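Local coordinates for protein uncharacterized N-acetyltransferase D2E76_00625 (PDB 6YCA) that probably transfers acetyl groups from acetyl-coenzyme A to amine substrates, as a GCN5-related N-acetyltransferase of the Eis type that is unable to modify aminoglycosides, at residues 196-206 with 407-415. Numbering follows the deposited sequence.
With SO4 (sulfate ion), chain J.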
ATOM      1  N   TRP A 196       3.808 -25.434 -31.319  1.00 20.30           N
ATOM      2  CA  TRP A 196       4.545 -25.566 -30.073  1.00 19.84           C
ATOM      3  C   TRP A 196       3.887 -26.600 -29.170  1.00 25.23           C
ATOM      4  O   TRP A 196       2.666 -26.789 -29.189  1.00 27.27           O
ATOM      5  CB  TRP A 196       4.651 -24.222 -29.345  1.00 18.87           C
ATOM      6  CG  TRP A 196       3.366 -23.671 -28.821  1.00 18.19           C
ATOM      7  CD1 TRP A 196       2.764 -23.981 -27.636  1.00 17.79           C
ATOM      8  CD2 TRP A 196       2.544 -22.677 -29.438  1.00 17.99           C
ATOM      9  NE1 TRP A 196       1.606 -23.261 -27.488  1.00 17.41           N
ATOM     10  CE2 TRP A 196       1.447 -22.451 -28.582  1.00 19.48           C
ATOM     11  CE3 TRP A 196       2.617 -21.968 -30.637  1.00 18.29           C
ATOM     12  CZ2 TRP A 196       0.436 -21.543 -28.889  1.00 19.48           C
ATOM     13  CZ3 TRP A 196       1.612 -21.069 -30.941  1.00 18.10           C
ATOM     14  CH2 TRP A 196       0.536 -20.866 -30.072  1.00 17.67           C
ATOM     15  N   THR A 197       4.718 -27.291 -28.388  1.00 27.05           N
ATOM     16  CA  THR A 197       4.227 -28.353 -27.520  1.00 29.26           C
ATOM     17  C   THR A 197       3.332 -27.776 -26.433  1.00 32.78           C
ATOM     18  O   THR A 197       3.689 -26.790 -25.778  1.00 35.31           O
ATOM     19  CB  THR A 197       5.396 -29.102 -26.890  1.00 27.70           C
ATOM     20  OG1 THR A 197       6.211 -29.660 -27.924  1.00 35.89           O
ATOM     21  CG2 THR A 197       4.880 -30.228 -26.009  1.00 24.36           C
ATOM     22  N   GLY A 198       2.166 -28.396 -26.242  1.00 27.01           N
ATOM     23  CA  GLY A 198       1.167 -27.935 -25.309  1.00 19.34           C
ATOM     24  C   GLY A 198       0.008 -27.195 -25.946  1.00 18.86           C
ATOM     25  O   GLY A 198      -1.030 -27.024 -25.298  1.00 18.41           O
ATOM     26  N   SER A 199       0.155 -26.766 -27.196  1.00 21.99           N
ATOM     27  CA  SER A 199      -0.908 -26.041 -27.876  1.00 21.60           C
ATOM     28  C   SER A 199      -2.143 -26.919 -28.061  1.00 23.17           C
ATOM     29  O   SER A 199      -2.052 -28.137 -28.235  1.00 29.18           O
ATOM     30  CB  SER A 199      -0.409 -25.521 -29.229  1.00 19.08           C
ATOM     31  OG  SER A 199       0.095 -26.573 -30.033  1.00 19.94           O
ATOM     32  N   VAL A 200      -3.310 -26.287 -27.983  1.00 19.36           N
ATOM     33  CA  VAL A 200      -4.588 -26.969 -28.115  1.00 20.06           C
ATOM     34  C   VAL A 200      -5.401 -26.258 -29.185  1.00 21.45           C
ATOM     35  O   VAL A 200      -5.136 -25.107 -29.537  1.00 25.37           O
ATOM     36  CB  VAL A 200      -5.377 -27.033 -26.791  1.00 19.87           C
ATOM     37  CG1 VAL A 200      -4.494 -27.577 -25.675  1.00 19.58           C
ATOM     38  CG2 VAL A 200      -5.929 -25.668 -26.439  1.00 19.42           C
ATOM     39  N   ALA A 201      -6.390 -26.970 -29.719  1.00 21.37           N
ATOM     40  CA  ALA A 201      -7.254 -26.386 -30.734  1.00 21.96           C
ATOM     41  C   ALA A 201      -8.069 -25.237 -30.151  1.00 22.92           C
ATOM     42  O   ALA A 201      -8.509 -25.284 -28.998  1.00 24.99           O
ATOM     43  CB  ALA A 201      -8.207 -27.446 -31.280  1.00 23.17           C
ATOM     44  N   ARG A 202      -8.278 -24.204 -30.968  1.00 21.73           N
ATOM     45  CA  ARG A 202      -9.180 -23.100 -30.654  1.00 22.30           C
ATOM     46  C   ARG A 202     -10.377 -23.201 -31.586  1.00 28.50           C
ATOM     47  O   ARG A 202     -10.351 -22.659 -32.702  1.00 32.72           O
ATOM     48  CB  ARG A 202      -8.479 -21.749 -30.813  1.00 24.87           C
ATOM     49  CG  ARG A 202      -7.516 -21.416 -29.685  1.00 23.01           C
ATOM     50  CD  ARG A 202      -6.854 -20.065 -29.897  1.00 19.47           C
ATOM     51  NE  ARG A 202      -5.905 -19.762 -28.829  1.00 18.59           N
ATOM     52  CZ  ARG A 202      -5.245 -18.615 -28.714  1.00 19.72           C
ATOM     53  NH1 ARG A 202      -5.421 -17.650 -29.605  1.00 23.07           N
ATOM     54  NH2 ARG A 202      -4.414 -18.428 -27.701  1.00 22.40           N
ATOM     55  N   PRO A 203     -11.440 -23.896 -31.190  1.00 33.22           N
ATOM     56  CA  PRO A 203     -12.589 -24.086 -32.080  1.00 32.82           C
ATOM     57  C   PRO A 203     -13.296 -22.767 -32.323  1.00 32.98           C
ATOM     58  O   PRO A 203     -13.037 -21.779 -31.620  1.00 29.69           O
ATOM     59  CB  PRO A 203     -13.489 -25.045 -31.286  1.00 34.38           C
ATOM     60  CG  PRO A 203     -12.609 -25.634 -30.223  1.00 35.40           C
ATOM     61  CD  PRO A 203     -11.625 -24.567 -29.894  1.00 34.79           C
ATOM     62  N   PRO A 204     -14.206 -22.712 -33.300  1.00 33.91           N
ATOM     63  CA  PRO A 204     -14.979 -21.476 -33.502  1.00 32.61           C
ATOM     64  C   PRO A 204     -15.713 -21.005 -32.259  1.00 28.16           C
ATOM     65  O   PRO A 204     -15.870 -19.791 -32.075  1.00 27.76           O
ATOM     66  CB  PRO A 204     -15.935 -21.833 -34.650  1.00 35.95           C
ATOM     67  CG  PRO A 204     -15.900 -23.330 -34.743  1.00 39.51           C
ATOM     68  CD  PRO A 204     -14.522 -23.722 -34.321  1.00 36.71           C
ATOM     69  N   GLN A 205     -16.184 -21.924 -31.407  1.00 28.63           N
ATOM     70  CA  GLN A 205     -16.854 -21.507 -30.178  1.00 30.51           C
ATOM     71  C   GLN A 205     -15.918 -20.722 -29.268  1.00 35.47           C
ATOM     72  O   GLN A 205     -16.364 -19.812 -28.560  1.00 42.48           O
ATOM     73  CB  GLN A 205     -17.438 -22.704 -29.420  1.00 33.07           C
ATOM     74  CG  GLN A 205     -18.516 -23.487 -30.154  1.00 43.26           C
ATOM     75  CD  GLN A 205     -18.005 -24.813 -30.698  1.00 53.39           C
ATOM     76  OE1 GLN A 205     -16.895 -24.900 -31.227  1.00 57.30           O
ATOM     77  NE2 GLN A 205     -18.820 -25.856 -30.567  1.00 56.35           N
ATOM     78  N   TRP A 206     -14.621 -21.048 -29.278  1.00 32.00           N
ATOM     79  CA  TRP A 206     -13.674 -20.293 -28.463  1.00 26.63           C
ATOM     80  C   TRP A 206     -13.540 -18.863 -28.973  1.00 30.64           C
ATOM     81  O   TRP A 206     -13.474 -17.918 -28.180  1.00 32.53           O
ATOM     82  CB  TRP A 206     -12.318 -20.999 -28.438  1.00 25.91           C
ATOM     83  CG  TRP A 206     -11.310 -20.346 -27.539  1.00 25.17           C
ATOM     84  CD1 TRP A 206     -11.062 -20.651 -26.232  1.00 25.89           C
ATOM     85  CD2 TRP A 206     -10.398 -19.292 -27.882  1.00 25.89           C
ATOM     86  NE1 TRP A 206     -10.067 -19.843 -25.736  1.00 27.62           N
ATOM     87  CE2 TRP A 206      -9.641 -19.001 -26.729  1.00 23.66           C
ATOM     88  CE3 TRP A 206     -10.153 -18.563 -29.049  1.00 28.08           C
ATOM     89  CZ2 TRP A 206      -8.660 -18.016 -26.711  1.00 20.33           C
ATOM     90  CZ3 TRP A 206      -9.178 -17.583 -29.025  1.00 24.46           C
ATOM     91  CH2 TRP A 206      -8.444 -17.321 -27.867  1.00 20.36           C
ATOM     92  N   THR A 407      12.017 -27.470 -24.971  1.00 29.95           N
ATOM     93  CA  THR A 407      11.145 -26.366 -24.595  1.00 23.20           C
ATOM     94  C   THR A 407      10.147 -26.830 -23.547  1.00 20.11           C
ATOM     95  O   THR A 407       9.670 -27.969 -23.588  1.00 23.54           O
ATOM     96  CB  THR A 407      10.383 -25.818 -25.810  1.00 24.61           C
ATOM     97  OG1 THR A 407       9.552 -26.848 -26.364  1.00 32.58           O
ATOM     98  CG2 THR A 407      11.355 -25.318 -26.875  1.00 22.84           C
ATOM     99  N   GLN A 408       9.837 -25.943 -22.611  1.00 19.29           N
ATOM    100  CA  GLN A 408       8.781 -26.229 -21.661  1.00 22.91           C
ATOM    101  C   GLN A 408       7.431 -26.156 -22.370  1.00 32.29           C
ATOM    102  O   GLN A 408       7.187 -25.230 -23.153  1.00 39.25           O
ATOM    103  CB  GLN A 408       8.816 -25.219 -20.518  1.00 26.98           C
ATOM    104  CG  GLN A 408       9.923 -25.481 -19.516  1.00 32.57           C
ATOM    105  CD  GLN A 408       9.638 -26.685 -18.648  1.00 37.25           C
ATOM    106  OE1 GLN A 408       8.580 -26.778 -18.022  1.00 41.51           O
ATOM    107  NE2 GLN A 408      10.576 -27.625 -18.613  1.00 37.76           N
ATOM    108  N   PRO A 409       6.539 -27.110 -22.120  1.00 26.67           N
ATOM    109  CA  PRO A 409       5.232 -27.087 -22.778  1.00 23.29           C
ATOM    110  C   PRO A 409       4.393 -25.933 -22.266  1.00 23.13           C
ATOM    111  O   PRO A 409       4.550 -25.469 -21.135  1.00 26.71           O
ATOM    112  CB  PRO A 409       4.616 -28.426 -22.371  1.00 26.00           C
ATOM    113  CG  PRO A 409       5.239 -28.712 -21.053  1.00 24.58           C
ATOM    114  CD  PRO A 409       6.648 -28.206 -21.146  1.00 21.95           C
ATOM    115  N   PHE A 410       3.480 -25.479 -23.117  1.00 22.14           N
ATOM    116  CA  PHE A 410       2.717 -24.278 -22.822  1.00 21.20           C
ATOM    117  C   PHE A 410       1.513 -24.226 -23.748  1.00 20.44           C
ATOM    118  O   PHE A 410       1.651 -24.429 -24.957  1.00 23.03           O
ATOM    119  CB  PHE A 410       3.611 -23.059 -23.049  1.00 16.50           C
ATOM    120  CG  PHE A 410       2.878 -21.766 -23.048  1.00 16.14           C
ATOM    121  CD1 PHE A 410       2.386 -21.241 -21.871  1.00 18.79           C
ATOM    122  CD2 PHE A 410       2.679 -21.072 -24.225  1.00 18.37           C
ATOM    123  CE1 PHE A 410       1.704 -20.045 -21.865  1.00 28.20           C
ATOM    124  CE2 PHE A 410       2.005 -19.871 -24.229  1.00 26.26           C
ATOM    125  CZ  PHE A 410       1.514 -19.356 -23.046  1.00 30.99           C
ATOM    126  N   ALA A 411       0.337 -23.976 -23.179  1.00 17.62           N
ATOM    127  CA  ALA A 411      -0.904 -23.821 -23.934  1.00 20.85           C
ATOM    128  C   ALA A 411      -1.314 -22.355 -23.851  1.00 30.49           C
ATOM    129  O   ALA A 411      -1.894 -21.925 -22.853  1.00 46.86           O
ATOM    130  CB  ALA A 411      -1.992 -24.723 -23.360  1.00 20.20           C
ATOM    131  N   GLY A 412      -1.046 -21.586 -24.897  1.00 24.11           N
ATOM    132  CA  GLY A 412      -1.364 -20.168 -24.838  1.00 27.99           C
ATOM    133  C   GLY A 412      -2.841 -19.819 -24.781  1.00 30.56           C
ATOM    134  O   GLY A 412      -3.216 -18.657 -24.974  1.00 32.93           O
ATOM    135  N   THR A 413      -3.689 -20.810 -24.502  1.00 25.15           N
ATOM    136  CA  THR A 413      -5.133 -20.655 -24.578  1.00 22.14           C
ATOM    137  C   THR A 413      -5.793 -21.307 -23.371  1.00 21.92           C
ATOM    138  O   THR A 413      -5.344 -22.355 -22.897  1.00 20.48           O
ATOM    139  CB  THR A 413      -5.680 -21.266 -25.882  1.00 21.02           C
ATOM    140  OG1 THR A 413      -6.825 -22.072 -25.595  1.00 20.58           O
ATOM    141  CG2 THR A 413      -4.624 -22.121 -26.568  1.00 20.50           C
ATOM    142  N   ASN A 414      -6.862 -20.677 -22.880  1.00 22.10           N
ATOM    143  CA  ASN A 414      -7.635 -21.182 -21.755  1.00 22.95           C
ATOM    144  C   ASN A 414      -9.059 -21.496 -22.197  1.00 28.27           C
ATOM    145  O   ASN A 414      -9.556 -20.973 -23.199  1.00 30.72           O
ATOM    146  CB  ASN A 414      -7.686 -20.171 -20.605  1.00 20.21           C
ATOM    147  CG  ASN A 414      -6.388 -20.101 -19.826  1.00 23.76           C
ATOM    148  OD1 ASN A 414      -5.422 -20.811 -20.121  1.00 27.83           O
ATOM    149  ND2 ASN A 414      -6.360 -19.239 -18.816  1.00 23.22           N
ATOM    150  N   PHE A 415      -9.703 -22.382 -21.442  1.00 24.22           N
ATOM    151  CA  PHE A 415     -11.074 -22.789 -21.724  1.00 20.82           C
ATOM    152  C   PHE A 415     -11.765 -23.316 -20.466  1.00 21.43           C
ATOM    153  O   PHE A 415     -12.971 -23.558 -20.461  1.00 22.44           O
ATOM    154  CB  PHE A 415     -11.119 -23.827 -22.846  1.00 21.11           C
ATOM    155  CG  PHE A 415     -10.233 -25.008 -22.612  1.00 20.75           C
ATOM    156  CD1 PHE A 415     -10.694 -26.105 -21.898  1.00 24.22           C
ATOM    157  CD2 PHE A 415      -8.936 -25.024 -23.104  1.00 22.46           C
ATOM    158  CE1 PHE A 415      -9.873 -27.195 -21.671  1.00 24.09           C
ATOM    159  CE2 PHE A 415      -8.107 -26.114 -22.886  1.00 21.87           C
ATOM    160  CZ  PHE A 415      -8.578 -27.202 -22.171  1.00 22.77           C
ATOM    161  OXT PHE A 415     -11.133 -23.533 -19.429  1.00 21.03           O
TER
HETATM  162  S   SO4 J 504      11.524 -29.548 -28.388  1.00 47.57           S
HETATM  163  O1  SO4 J 504      10.486 -28.845 -29.137  1.00 49.49           O
HETATM  164  O2  SO4 J 504      12.723 -28.717 -28.328  1.00 53.09           O
HETATM  165  O3  SO4 J 504      11.839 -30.812 -29.049  1.00 49.39           O
HETATM  166  O4  SO4 J 504      11.044 -29.814 -27.037  1.00 45.34           O
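The indole of W206 meets the backbone of N414 where, as in the Eis fold, the C-terminal tail after helix 395-403 of the sterol-carrier-protein-like region runs back along the lead-in to helix 204-216 of the second GNAT region. W206 NE1 donates to N414 O at 2.8 Å, with the oxygen close to the ring plane; CG anti to the backbone N (chi1 -176°) swings the indole toward the tail. At the other end F410 N donates to T197 O over 3.0 Å, while W196 NE1 makes a weak, bent bond to F410 O (117° at the hydrogen). Tryptophan suits position 206, pairing a broad apolar surface with one N-H for a main-chain carbonyl; W196 does so only weakly. Between them V200 CG2 packs on T413 CG2 at 3.8 Å and on the F415 ring. The extended R202 chain lies alongside T413, whose CG2 is at the edge of the guanidinium plane; W206 CH2 lies over one face, and NH1 is paired with D253. G198 has positive phi in a type II turn, where a CB would jam against T197 O and run into F410 N. Within the turn, S199 CB sits over the rim of one indole face of W196, and S199 OG donates to W196 O at 2.7 Å, in the carbonyl plane.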